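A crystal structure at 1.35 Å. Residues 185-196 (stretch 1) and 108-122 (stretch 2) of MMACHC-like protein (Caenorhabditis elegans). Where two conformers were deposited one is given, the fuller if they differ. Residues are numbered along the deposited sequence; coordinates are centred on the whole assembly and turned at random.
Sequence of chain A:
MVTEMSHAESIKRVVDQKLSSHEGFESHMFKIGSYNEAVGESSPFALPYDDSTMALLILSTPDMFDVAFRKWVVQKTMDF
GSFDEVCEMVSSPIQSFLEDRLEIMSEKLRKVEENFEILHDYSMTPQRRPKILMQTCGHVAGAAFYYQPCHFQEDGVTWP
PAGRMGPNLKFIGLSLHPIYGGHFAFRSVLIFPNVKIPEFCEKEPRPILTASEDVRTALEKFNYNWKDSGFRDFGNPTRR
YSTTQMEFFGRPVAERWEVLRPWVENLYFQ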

# COMPACT_ATOMS: atom_id res chain seq x y z
N ALA A 185 -0.14 -3.32 -2.47
CA ALA A 185 -0.44 -2.69 -1.21
C ALA A 185 -0.05 -1.24 -1.23
O ALA A 185 0.89 -0.85 -1.90
CB ALA A 185 0.30 -3.40 -0.08
N PHE A 186 -0.76 -0.44 -0.44
CA PHE A 186 -0.32 0.93 -0.20
C PHE A 186 0.81 0.91 0.82
O PHE A 186 0.81 0.10 1.72
CB PHE A 186 -1.48 1.78 0.29
CG PHE A 186 -2.62 1.85 -0.67
CD1 PHE A 186 -2.49 2.59 -1.85
CD2 PHE A 186 -3.79 1.13 -0.46
CE1 PHE A 186 -3.56 2.67 -2.74
CE2 PHE A 186 -4.86 1.24 -1.34
CZ PHE A 186 -4.74 1.98 -2.47
N ARG A 187 1.80 1.77 0.65
CA ARG A 187 2.96 1.75 1.56
C ARG A 187 3.18 3.06 2.29
O ARG A 187 3.29 3.07 3.52
CB ARG A 187 4.25 1.30 0.81
CG ARG A 187 4.17 -0.14 0.31
CD ARG A 187 4.06 -1.14 1.46
NE ARG A 187 3.95 -2.52 1.00
CZ ARG A 187 3.64 -3.53 1.79
NH1 ARG A 187 3.56 -3.34 3.12
NH2 ARG A 187 3.43 -4.73 1.27
N SER A 188 3.33 4.16 1.56
CA SER A 188 3.71 5.42 2.19
C SER A 188 3.14 6.60 1.43
O SER A 188 2.86 6.51 0.23
CB SER A 188 5.25 5.59 2.29
OG SER A 188 5.86 4.52 2.98
N VAL A 189 2.97 7.71 2.13
CA VAL A 189 2.70 8.97 1.51
C VAL A 189 3.77 9.97 1.94
O VAL A 189 4.10 10.07 3.12
CB VAL A 189 1.30 9.51 1.90
CG1 VAL A 189 1.16 10.98 1.51
CG2 VAL A 189 0.19 8.68 1.26
N LEU A 190 4.33 10.64 0.95
CA LEU A 190 5.27 11.74 1.15
C LEU A 190 4.53 13.05 0.97
O LEU A 190 3.80 13.22 -0.01
CB LEU A 190 6.40 11.67 0.14
CG LEU A 190 7.15 10.36 0.01
CD1 LEU A 190 8.18 10.45 -1.09
CD2 LEU A 190 7.79 9.94 1.29
N ILE A 191 4.67 13.95 1.93
CA ILE A 191 4.02 15.25 1.86
C ILE A 191 5.11 16.32 1.81
O ILE A 191 6.04 16.27 2.59
CB ILE A 191 3.10 15.49 3.07
CG1 ILE A 191 2.07 14.34 3.18
CG2 ILE A 191 2.39 16.85 2.97
CD1 ILE A 191 1.17 14.41 4.41
N PHE A 192 4.97 17.27 0.89
CA PHE A 192 5.98 18.32 0.65
C PHE A 192 5.39 19.69 0.99
O PHE A 192 4.79 20.34 0.13
CB PHE A 192 6.42 18.27 -0.79
CG PHE A 192 7.03 16.94 -1.17
CD1 PHE A 192 8.38 16.71 -1.00
CD2 PHE A 192 6.24 15.91 -1.66
CE1 PHE A 192 8.92 15.47 -1.29
CE2 PHE A 192 6.80 14.67 -1.97
CZ PHE A 192 8.13 14.46 -1.77
N PRO A 193 5.53 20.12 2.25
CA PRO A 193 4.78 21.29 2.69
C PRO A 193 5.11 22.58 1.95
O PRO A 193 4.28 23.50 1.94
CB PRO A 193 5.16 21.42 4.19
CG PRO A 193 5.57 20.05 4.59
CD PRO A 193 6.24 19.47 3.37
N ASN A 194 6.30 22.66 1.35
CA ASN A 194 6.71 23.88 0.63
C ASN A 194 6.46 23.82 -0.87
O ASN A 194 6.84 24.75 -1.58
CB ASN A 194 8.20 24.18 0.89
CG ASN A 194 8.50 24.41 2.36
OD1 ASN A 194 9.51 23.94 2.88
ND2 ASN A 194 7.62 25.13 3.03
N VAL A 195 5.80 22.76 -1.35
CA VAL A 195 5.57 22.60 -2.77
C VAL A 195 4.07 22.63 -3.05
O VAL A 195 3.32 21.79 -2.57
CB VAL A 195 6.17 21.28 -3.31
CG1 VAL A 195 5.91 21.15 -4.79
CG2 VAL A 195 7.67 21.22 -3.01
N LYS A 196 3.64 23.62 -3.83
CA LYS A 196 2.23 23.83 -4.13
C LYS A 196 1.97 23.56 -5.62
O LYS A 196 2.71 24.03 -6.51
CB LYS A 196 1.81 25.27 -3.77
CG LYS A 196 2.20 25.70 -2.37
CD LYS A 196 1.57 24.83 -1.30
CE LYS A 196 2.00 25.27 0.10
NZ LYS A 196 1.58 26.66 0.41
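Stretch 2, residues 108-122: KLRKVEENFEILHDY

Antiparallel pairing of two strands distant in sequence is a basic way of building a sheet, and residues 108-122 of this MMACHC-like protein, laid along residues 185-196, illustrate it. The pairing rests on a ladder of backbone hydrogen bonds between strand 117-120 and strand 185-192, whose N-to-C directions make an angle of 159°. At Val189 and Leu119 the exchange is reciprocal: Val189 N donates to Leu119 O at 2.8 Å, and Leu119 N to Val189 O at 2.9 Å. Two residues along, Ile191 N donates to Glu117 O and Glu117 N to Ile191 O, both at 2.9 Å. Beyond the last strand residue of stretch 2, Asp121 N still reaches Arg187 O at 3.0 Å.

Between these rungs lie the non-hydrogen-bonded pairs, where the chains draw closer: the CA atoms of Ser188 and His120 are 4.2 Å apart and those of Leu190 and Ile118 4.7 Å, against 5.2 Å between the CA atoms of Val189 and Leu119. Here CA-H groups face carbonyls, as in the 3.3 Å contact of Leu190 CA with Glu117 O. The first of these pairs gains a side-chain hydrogen bond, Ser188 OG to His120 ND1 at 2.9 Å, with either atom a possible donor.

Polar contacts also secure both ends. A type I turn from Phe192 to Val195, held by Val195 N to Phe192 O at 3.0 Å, carries Asn194 to where its OD1 accepts from Asn115 ND2 at 2.7 Å. A water nearby accepts from Asn194 N and donates to Asn115 O and Glu113 OE1. At the other end, a second water links Arg187 NH1 to Asp121 OD1.

Side-chain packing follows the alternation of the strands. Val189, Ile191, Glu117 and Leu119 share one face, where Ile191 CD1 meets Leu119 CD1 at 4.1 Å. On the other, with Ser188 and His120, Leu190 CD2 lies 3.5 Å from Ile118 CG1, while Leu190 CD1 reaches Leu109 CD2 at 4.1 Å. Leu109 belongs to a helix that begins earlier in the chain; the chain then runs on to the strand, so stretch 2 contributes more than its paired residues. The Phe192 ring gathers these parts together: CE1 is 3.9 Å from Leu109 CD2, which lies at the ring edge, and 3.6 Å from Phe116 CB, while CD1 approaches Glu113 CG at 3.8 Å. The Phe192 and Phe116 rings meet obliquely, with planes at 46° and centroids 5.9 Å apart. The contact buries 835 Å², summed over both stretches.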

# COMPACT_ATOMS: atom_id res chain seq x y z
N LYS A 108 18.65 10.77 -1.49
CA LYS A 108 18.65 11.47 -2.77
C LYS A 108 17.58 12.57 -2.82
O LYS A 108 17.82 13.66 -3.35
CB LYS A 108 18.44 10.49 -3.92
CG LYS A 108 19.53 9.43 -4.04
CD LYS A 108 20.86 10.02 -4.42
CE LYS A 108 21.88 8.93 -4.76
NZ LYS A 108 23.28 9.42 -4.59
N LEU A 109 16.38 12.27 -2.29
CA LEU A 109 15.27 13.19 -2.34
C LEU A 109 15.58 14.50 -1.61
O LEU A 109 15.21 15.56 -2.08
CB LEU A 109 14.01 12.53 -1.75
CG LEU A 109 12.76 13.43 -1.71
CD1 LEU A 109 12.38 13.92 -3.07
CD2 LEU A 109 11.62 12.66 -1.09
N ARG A 110 16.28 14.41 -0.48
CA ARG A 110 16.62 15.61 0.32
C ARG A 110 17.42 16.64 -0.49
O ARG A 110 17.40 17.84 -0.19
CB ARG A 110 17.42 15.23 1.58
CG ARG A 110 16.60 14.56 2.66
CD ARG A 110 17.48 13.98 3.78
NE ARG A 110 16.73 13.00 4.59
CZ ARG A 110 17.08 11.73 4.81
NH1 ARG A 110 18.22 11.22 4.30
NH2 ARG A 110 16.31 10.96 5.56
N LYS A 111 18.16 16.17 -1.50
CA LYS A 111 18.95 17.07 -2.33
C LYS A 111 18.12 17.81 -3.40
O LYS A 111 18.57 18.78 -4.01
CB LYS A 111 20.11 16.30 -2.98
CG LYS A 111 21.04 15.67 -1.97
CD LYS A 111 22.23 15.00 -2.65
CE LYS A 111 22.84 13.92 -1.80
NZ LYS A 111 23.88 13.15 -2.54
N VAL A 112 16.90 17.32 -3.63
CA VAL A 112 15.95 17.94 -4.56
C VAL A 112 14.89 18.79 -3.81
O VAL A 112 14.56 19.90 -4.23
CB VAL A 112 15.27 16.85 -5.45
CG1 VAL A 112 14.15 17.45 -6.31
CG2 VAL A 112 16.31 16.17 -6.33
N GLU A 113 14.38 18.25 -2.70
CA GLU A 113 13.43 18.99 -1.83
C GLU A 113 13.67 18.56 -0.39
O GLU A 113 13.42 17.41 -0.04
CB GLU A 113 11.97 18.72 -2.22
CG GLU A 113 10.94 19.50 -1.37
CD GLU A 113 11.09 21.03 -1.48
OE1 GLU A 113 10.68 21.72 -0.52
OE2 GLU A 113 11.59 21.54 -2.50
N GLU A 114 14.28 19.44 0.41
CA GLU A 114 14.77 19.04 1.73
C GLU A 114 13.65 18.78 2.75
O GLU A 114 13.81 17.97 3.64
CB GLU A 114 15.78 20.06 2.27
CG GLU A 114 15.20 21.37 2.75
CD GLU A 114 16.30 22.34 3.21
OE1 GLU A 114 17.47 21.92 3.29
OE2 GLU A 114 16.00 23.53 3.49
N ASN A 115 12.51 19.44 2.56
CA ASN A 115 11.41 19.41 3.55
C ASN A 115 10.29 18.47 3.11
O ASN A 115 9.58 18.75 2.16
CB ASN A 115 10.85 20.84 3.72
CG ASN A 115 9.74 20.93 4.75
OD1 ASN A 115 9.41 19.96 5.44
ND2 ASN A 115 9.17 22.12 4.89
N PHE A 116 10.19 17.31 3.76
CA PHE A 116 9.08 16.42 3.53
C PHE A 116 8.77 15.57 4.75
O PHE A 116 9.63 15.36 5.61
CB PHE A 116 9.29 15.52 2.30
CG PHE A 116 10.55 14.71 2.33
CD1 PHE A 116 11.75 15.23 1.80
CD2 PHE A 116 10.56 13.42 2.83
CE1 PHE A 116 12.91 14.49 1.80
CE2 PHE A 116 11.73 12.67 2.84
CZ PHE A 116 12.90 13.21 2.33
N GLU A 117 7.53 15.15 4.83
CA GLU A 117 7.06 14.22 5.87
C GLU A 117 6.72 12.89 5.23
O GLU A 117 6.31 12.84 4.05
CB GLU A 117 5.79 14.79 6.52
CG GLU A 117 6.00 16.16 7.16
CD GLU A 117 6.96 16.13 8.34
OE1 GLU A 117 7.04 15.09 9.04
OE2 GLU A 117 7.62 17.16 8.59
N ILE A 118 6.91 11.82 5.97
CA ILE A 118 6.59 10.48 5.48
C ILE A 118 5.61 9.82 6.44
O ILE A 118 5.86 9.78 7.66
CB ILE A 118 7.86 9.56 5.35
CG1 ILE A 118 8.98 10.24 4.55
CG2 ILE A 118 7.44 8.21 4.73
CD1 ILE A 118 10.17 9.34 4.27
N LEU A 119 4.49 9.34 5.90
CA LEU A 119 3.49 8.59 6.67
C LEU A 119 3.33 7.23 6.04
O LEU A 119 3.19 7.13 4.84
CB LEU A 119 2.13 9.34 6.62
CG LEU A 119 2.10 10.68 7.34
CD1 LEU A 119 0.74 11.35 7.15
CD2 LEU A 119 2.39 10.52 8.84
N HIS A 120 3.32 6.19 6.86
CA HIS A 120 3.16 4.82 6.34
C HIS A 120 1.75 4.33 6.51
O HIS A 120 0.97 4.90 7.29
CB HIS A 120 4.12 3.89 7.06
CG HIS A 120 5.52 4.36 7.04
ND1 HIS A 120 6.20 4.61 5.86
CD2 HIS A 120 6.35 4.73 8.04
CE1 HIS A 120 7.40 5.09 6.14
NE2 HIS A 120 7.52 5.16 7.46
N ASP A 121 1.40 3.26 5.81
CA ASP A 121 0.08 2.64 6.01
C ASP A 121 -0.17 2.25 7.48
O ASP A 121 -1.29 2.32 7.96
CB ASP A 121 -0.10 1.43 5.07
CG ASP A 121 0.82 0.30 5.39
OD1 ASP A 121 2.04 0.52 5.38
OD2 ASP A 121 0.32 -0.82 5.62
N TYR A 122 0.89 1.86 8.17
CA TYR A 122 0.81 1.43 9.56
C TYR A 122 1.04 2.55 10.57
O TYR A 122 0.99 2.29 11.78
CB TYR A 122 1.78 0.29 9.81
CG TYR A 122 3.21 0.56 9.44
CD1 TYR A 122 4.03 1.29 10.26
CD2 TYR A 122 3.72 0.13 8.24
CE1 TYR A 122 5.34 1.56 9.90
CE2 TYR A 122 5.03 0.39 7.88
CZ TYR A 122 5.85 1.04 8.74
OH TYR A 122 7.19 1.27 8.39
O HOH W 1 8.38 20.79 0.80
O HOH W 2 4.09 -1.09 4.82